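Orphan protein TM0875 (Thermotoga maritima, PDB 1O22) is of unknown function, an orphan protein with a new fold that forms a dimer whose beta sheet runs on from one copy into the other. Local coordinates at residues E70-P82 with W94-L108. Sequence-based numbering, arbitrary orientation.
Sequences EEVPSFAIKALTP and WTDLKNVFVEEIDYL
F75 to L80 run antiparallel to F101–Y107, the strand axes 4.4 Å apart at closest approach, and a classic beta bulge at E103 and E104 shifts the register by one residue. E103 and E104 both lie opposite K78: its O takes a bond from E103 N at 2.8 Å and a weak, longer one from E104 N. Beside the bulge K78 and E104 cross on the face they share with A76 and D106. A kink at chi3 (-148°) of the lysine lets NZ come to 2.8 Å from E104 OE1, from above the carboxylate plane, in a salt bridge. The other oxygen, OE2, makes a salt bridge to K124 of the second subunit, so an alanine here would probably leave both lysines without this shared counter-charge and weaken a tie across the interface. A water bridges A76 O and D106 OD2 along the same face. Further on, L80 and F101 run alongside each other in the same direction, with CD1 of L80 3.9 Å from CD2 of F101. The other face carries F75, I77 and A79. There the F75 ring lies obliquely to that of Y107, planes 40° apart, while its CD1 touches I105 CG2 at 3.8 Å; I77 CG2 rests on V102 CG1, and A79 CB on V100. At the other end of the pair, beyond F75, the two methyls of L108 divide, CD2 against P73 CG and CD1 toward A76 CB. Within this chain 75-81 is an outermost strand and 100-111 joins it to strand 114-119, whose L117 touches A76 and D106; an antiparallel ladder to the second subunit carries the sheet on across the interface.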
loop_
_atom_site.group_PDB
_atom_site.type_symbol
_atom_site.label_atom_id
_atom_site.label_comp_id
_atom_site.label_asym_id
_atom_site.label_seq_id
_atom_site.Cartn_x
_atom_site.Cartn_y
_atom_site.Cartn_z
ATOM N N GLU A 70 -11.973 11.041 -22.669
ATOM C CA GLU A 70 -10.724 10.702 -21.983
ATOM C C GLU A 70 -10.345 9.235 -22.215
ATOM O O GLU A 70 -11.156 8.300 -22.060
ATOM C CB GLU A 70 -10.820 10.989 -20.466
ATOM C CG GLU A 70 -11.113 12.440 -20.109
ATOM C CD GLU A 70 -11.201 12.677 -18.591
ATOM O OE1 GLU A 70 -11.105 11.697 -17.802
ATOM O OE2 GLU A 70 -11.376 13.858 -18.190
ATOM N N GLU A 71 -9.071 9.056 -22.543
ATOM C CA GLU A 71 -8.394 7.747 -22.599
ATOM C C GLU A 71 -8.119 7.131 -21.258
ATOM O O GLU A 71 -7.846 7.852 -20.295
ATOM C CB GLU A 71 -7.061 7.914 -23.299
ATOM C CG GLU A 71 -7.196 8.284 -24.748
ATOM C CD GLU A 71 -5.858 8.458 -25.437
ATOM O OE1 GLU A 71 -5.141 9.417 -25.101
ATOM O OE2 GLU A 71 -5.550 7.660 -26.341
ATOM N N VAL A 72 -8.208 5.805 -21.196
ATOM C CA VAL A 72 -7.799 5.048 -20.016
ATOM C C VAL A 72 -6.278 5.118 -19.879
ATOM O O VAL A 72 -5.574 5.232 -20.860
ATOM C CB VAL A 72 -8.239 3.511 -20.064
ATOM C CG1 VAL A 72 -9.761 3.375 -20.085
ATOM C CG2 VAL A 72 -7.566 2.735 -21.237
ATOM N N PRO A 73 -5.800 5.082 -18.659
ATOM C CA PRO A 73 -4.371 5.071 -18.402
ATOM C C PRO A 73 -3.740 3.727 -18.786
ATOM O O PRO A 73 -4.349 2.683 -18.704
ATOM C CB PRO A 73 -4.302 5.285 -16.881
ATOM C CG PRO A 73 -5.593 4.821 -16.345
ATOM C CD PRO A 73 -6.603 5.006 -17.422
ATOM N N SER A 74 -2.520 3.780 -19.264
ATOM C CA SER A 74 -1.677 2.612 -19.362
ATOM C C SER A 74 -0.600 2.529 -18.306
ATOM O O SER A 74 -0.147 1.437 -18.036
ATOM C CB SER A 74 -1.017 2.559 -20.736
ATOM O OG SER A 74 -1.995 2.353 -21.718
ATOM N N PHE A 75 -0.115 3.658 -17.775
ATOM C CA PHE A 75 0.915 3.624 -16.705
ATOM C C PHE A 75 0.539 4.555 -15.564
ATOM O O PHE A 75 -0.125 5.534 -15.788
ATOM C CB PHE A 75 2.286 4.040 -17.201
ATOM C CG PHE A 75 2.835 3.152 -18.205
ATOM C CD1 PHE A 75 3.626 2.054 -17.833
ATOM C CD2 PHE A 75 2.545 3.378 -19.556
ATOM C CE1 PHE A 75 4.151 1.208 -18.804
ATOM C CE2 PHE A 75 3.052 2.541 -20.511
ATOM C CZ PHE A 75 3.855 1.452 -20.152
ATOM N N ALA A 76 0.902 4.167 -14.340
ATOM C CA ALA A 76 0.784 4.996 -13.162
ATOM C C ALA A 76 2.209 5.436 -12.816
ATOM O O ALA A 76 3.127 4.611 -12.788
ATOM C CB ALA A 76 0.171 4.212 -12.029
ATOM N N ILE A 77 2.401 6.737 -12.652
ATOM C CA ILE A 77 3.697 7.320 -12.315
ATOM C C ILE A 77 3.636 7.892 -10.885
ATOM O O ILE A 77 2.712 8.642 -10.547
ATOM C CB ILE A 77 4.020 8.430 -13.302
ATOM C CG1 ILE A 77 3.957 7.904 -14.740
ATOM C CG2 ILE A 77 5.406 9.017 -13.011
ATOM C CD1 ILE A 77 3.925 8.982 -15.765
ATOM N N LYS A 78 4.572 7.501 -10.028
ATOM C CA LYS A 78 4.800 8.242 -8.771
ATOM C C LYS A 78 5.914 9.240 -8.993
ATOM O O LYS A 78 7.037 8.874 -9.309
ATOM C CB LYS A 78 5.134 7.309 -7.620
ATOM C CG LYS A 78 3.939 6.407 -7.244
ATOM C CD LYS A 78 4.305 5.382 -6.173
ATOM C CE LYS A 78 3.496 4.101 -6.354
ATOM N NZ LYS A 78 3.800 3.104 -5.298
ATOM N N ALA A 79 5.555 10.502 -8.917
ATOM C CA ALA A 79 6.485 11.612 -9.081
ATOM C C ALA A 79 6.602 12.393 -7.764
ATOM O O ALA A 79 5.657 12.487 -6.999
ATOM C CB ALA A 79 5.972 12.524 -10.175
ATOM N N LEU A 80 7.723 13.025 -7.521
ATOM C CA LEU A 80 7.854 13.873 -6.333
ATOM C C LEU A 80 8.221 15.275 -6.805
ATOM O O LEU A 80 9.010 15.451 -7.725
ATOM C CB LEU A 80 8.953 13.315 -5.410
ATOM C CG LEU A 80 8.899 11.840 -5.022
ATOM C CD1 LEU A 80 10.234 11.318 -4.600
ATOM C CD2 LEU A 80 7.897 11.676 -3.878
ATOM N N THR A 81 7.662 16.271 -6.154
ATOM C CA THR A 81 8.035 17.648 -6.371
ATOM C C THR A 81 8.599 18.316 -5.111
ATOM O O THR A 81 8.087 18.081 -4.037
ATOM C CB THR A 81 6.776 18.382 -6.918
ATOM O OG1 THR A 81 7.069 19.762 -7.031
ATOM C CG2 THR A 81 5.616 18.269 -5.966
ATOM N N PRO A 82 9.636 19.155 -5.244
ATOM C CA PRO A 82 10.156 19.963 -4.141
ATOM C C PRO A 82 9.398 21.239 -3.893
ATOM O O PRO A 82 9.760 21.932 -2.953
ATOM C CB PRO A 82 11.571 20.326 -4.616
ATOM C CG PRO A 82 11.498 20.283 -6.097
ATOM C CD PRO A 82 10.445 19.341 -6.461
ATOM N N TRP A 94 -6.520 16.553 -15.555
ATOM C CA TRP A 94 -5.329 16.595 -16.400
ATOM C C TRP A 94 -4.548 17.897 -16.201
ATOM O O TRP A 94 -5.120 18.949 -15.864
ATOM C CB TRP A 94 -5.721 16.372 -17.883
ATOM C CG TRP A 94 -6.476 15.040 -18.073
ATOM C CD1 TRP A 94 -7.800 14.799 -17.805
ATOM C CD2 TRP A 94 -5.931 13.775 -18.512
ATOM N NE1 TRP A 94 -8.107 13.480 -18.046
ATOM C CE2 TRP A 94 -6.981 12.828 -18.481
ATOM C CE3 TRP A 94 -4.666 13.350 -18.913
ATOM C CZ2 TRP A 94 -6.806 11.497 -18.850
ATOM C CZ3 TRP A 94 -4.489 12.034 -19.279
ATOM C CH2 TRP A 94 -5.549 11.117 -19.240
ATOM N N THR A 95 -3.226 17.810 -16.359
ATOM C CA THR A 95 -2.326 18.953 -16.186
ATOM C C THR A 95 -0.930 18.635 -16.732
ATOM O O THR A 95 -0.711 17.543 -17.251
ATOM C CB THR A 95 -2.288 19.381 -14.685
ATOM O OG1 THR A 95 -1.627 20.648 -14.548
ATOM C CG2 THR A 95 -1.505 18.407 -13.816
ATOM N N ASP A 96 -0.003 19.589 -16.671
ATOM C CA ASP A 96 1.404 19.298 -16.963
ATOM C C ASP A 96 2.237 19.494 -15.733
ATOM O O ASP A 96 2.071 20.492 -15.034
ATOM C CB ASP A 96 1.964 20.188 -18.073
ATOM C CG ASP A 96 1.191 20.061 -19.367
ATOM O OD1 ASP A 96 0.460 19.065 -19.539
ATOM O OD2 ASP A 96 1.250 20.923 -20.269
ATOM N N LEU A 97 3.163 18.561 -15.499
ATOM C CA LEU A 97 4.066 18.605 -14.358
ATOM C C LEU A 97 5.499 18.916 -14.786
ATOM O O LEU A 97 6.176 18.047 -15.327
ATOM C CB LEU A 97 4.036 17.257 -13.613
ATOM C CG LEU A 97 2.685 16.835 -13.046
ATOM C CD1 LEU A 97 2.751 15.453 -12.448
ATOM C CD2 LEU A 97 2.206 17.861 -12.002
ATOM N N LYS A 98 5.980 20.120 -14.474
ATOM C CA LYS A 98 7.358 20.509 -14.765
ATOM C C LYS A 98 8.319 20.111 -13.657
ATOM O O LYS A 98 8.035 20.321 -12.489
ATOM C CB LYS A 98 7.455 22.029 -14.977
ATOM N N ASN A 99 9.470 19.557 -14.033
ATOM C CA ASN A 99 10.571 19.313 -13.103
ATOM C C ASN A 99 10.158 18.463 -11.884
ATOM O O ASN A 99 10.229 18.889 -10.716
ATOM C CB ASN A 99 11.210 20.627 -12.652
ATOM C CG ASN A 99 12.575 20.414 -12.008
ATOM O OD1 ASN A 99 13.432 19.743 -12.587
ATOM N ND2 ASN A 99 12.764 20.945 -10.794
ATOM N N VAL A 100 9.725 17.243 -12.175
ATOM C CA VAL A 100 9.392 16.311 -11.127
ATOM C C VAL A 100 10.338 15.138 -11.170
ATOM O O VAL A 100 10.886 14.805 -12.219
ATOM C CB VAL A 100 7.899 15.901 -11.195
ATOM C CG1 VAL A 100 7.032 17.067 -10.781
ATOM C CG2 VAL A 100 7.501 15.441 -12.550
ATOM N N PHE A 101 10.558 14.536 -10.012
ATOM C CA PHE A 101 11.332 13.324 -9.881
ATOM C C PHE A 101 10.442 12.084 -10.020
ATOM O O PHE A 101 9.548 11.862 -9.215
ATOM C CB PHE A 101 12.054 13.324 -8.546
ATOM C CG PHE A 101 12.982 12.175 -8.355
ATOM C CD1 PHE A 101 14.267 12.247 -8.810
ATOM C CD2 PHE A 101 12.568 11.035 -7.688
ATOM C CE1 PHE A 101 15.156 11.203 -8.616
ATOM C CE2 PHE A 101 13.443 9.979 -7.480
ATOM C CZ PHE A 101 14.745 10.065 -7.947
ATOM N N VAL A 102 10.708 11.266 -11.040
ATOM C CA VAL A 102 10.000 10.006 -11.213
ATOM C C VAL A 102 10.559 8.913 -10.363
ATOM O O VAL A 102 11.679 8.496 -10.540
ATOM C CB VAL A 102 10.026 9.561 -12.652
ATOM C CG1 VAL A 102 9.252 8.207 -12.816
ATOM C CG2 VAL A 102 9.465 10.626 -13.530
ATOM N N GLU A 103 9.775 8.432 -9.425
ATOM C CA GLU A 103 10.246 7.450 -8.472
ATOM C C GLU A 103 9.824 6.013 -8.837
ATOM O O GLU A 103 10.574 5.058 -8.624
ATOM C CB GLU A 103 9.689 7.819 -7.107
ATOM C CG GLU A 103 10.276 6.999 -5.989
ATOM C CD GLU A 103 9.560 7.258 -4.705
ATOM O OE1 GLU A 103 8.310 7.271 -4.723
ATOM O OE2 GLU A 103 10.248 7.461 -3.696
ATOM N N GLU A 104 8.614 5.870 -9.358
ATOM C CA GLU A 104 8.048 4.561 -9.706
ATOM C C GLU A 104 7.163 4.694 -10.961
ATOM O O GLU A 104 6.488 5.712 -11.167
ATOM C CB GLU A 104 7.218 3.972 -8.530
ATOM C CG GLU A 104 7.961 3.894 -7.188
ATOM C CD GLU A 104 7.217 3.111 -6.097
ATOM O OE1 GLU A 104 6.252 2.375 -6.420
ATOM O OE2 GLU A 104 7.613 3.221 -4.902
ATOM N N ILE A 105 7.176 3.656 -11.794
ATOM C CA ILE A 105 6.265 3.518 -12.939
ATOM C C ILE A 105 5.643 2.126 -12.836
ATOM O O ILE A 105 6.351 1.156 -12.602
ATOM C CB ILE A 105 7.060 3.662 -14.235
ATOM C CG1 ILE A 105 7.865 4.964 -14.258
ATOM C CG2 ILE A 105 6.173 3.571 -15.494
ATOM C CD1 ILE A 105 9.081 4.850 -15.192
ATOM N N ASP A 106 4.336 2.029 -12.987
ATOM C CA ASP A 106 3.628 0.754 -12.966
ATOM C C ASP A 106 2.786 0.657 -14.196
ATOM O O ASP A 106 2.049 1.590 -14.500
ATOM C CB ASP A 106 2.713 0.676 -11.754
ATOM C CG ASP A 106 3.470 0.274 -10.514
ATOM O OD1 ASP A 106 3.735 -0.938 -10.371
ATOM O OD2 ASP A 106 3.866 1.096 -9.658
ATOM N N TYR A 107 2.888 -0.467 -14.890
ATOM C CA TYR A 107 2.089 -0.731 -16.093
ATOM C C TYR A 107 0.760 -1.297 -15.613
ATOM O O TYR A 107 0.740 -2.073 -14.692
ATOM C CB TYR A 107 2.818 -1.738 -16.996
ATOM C CG TYR A 107 2.168 -1.943 -18.360
ATOM C CD1 TYR A 107 1.786 -0.862 -19.144
ATOM C CD2 TYR A 107 1.941 -3.211 -18.857
ATOM C CE1 TYR A 107 1.194 -1.044 -20.393
ATOM C CE2 TYR A 107 1.345 -3.403 -20.105
ATOM C CZ TYR A 107 0.984 -2.319 -20.866
ATOM O OH TYR A 107 0.394 -2.499 -22.100
ATOM N N LEU A 108 -0.360 -0.830 -16.140
ATOM C CA LEU A 108 -1.642 -1.351 -15.679
ATOM C C LEU A 108 -1.960 -2.630 -16.447
ATOM O O LEU A 108 -1.715 -2.690 -17.640
ATOM C CB LEU A 108 -2.754 -0.309 -15.890
ATOM C CG LEU A 108 -2.798 0.752 -14.773
ATOM C CD1 LEU A 108 -1.719 1.736 -14.887
ATOM C CD2 LEU A 108 -4.159 1.425 -14.795
HETATM O O HOH W 1 3.392 3.752 -9.836
HETATM O O HOH W 2 8.602 20.570 -9.527
#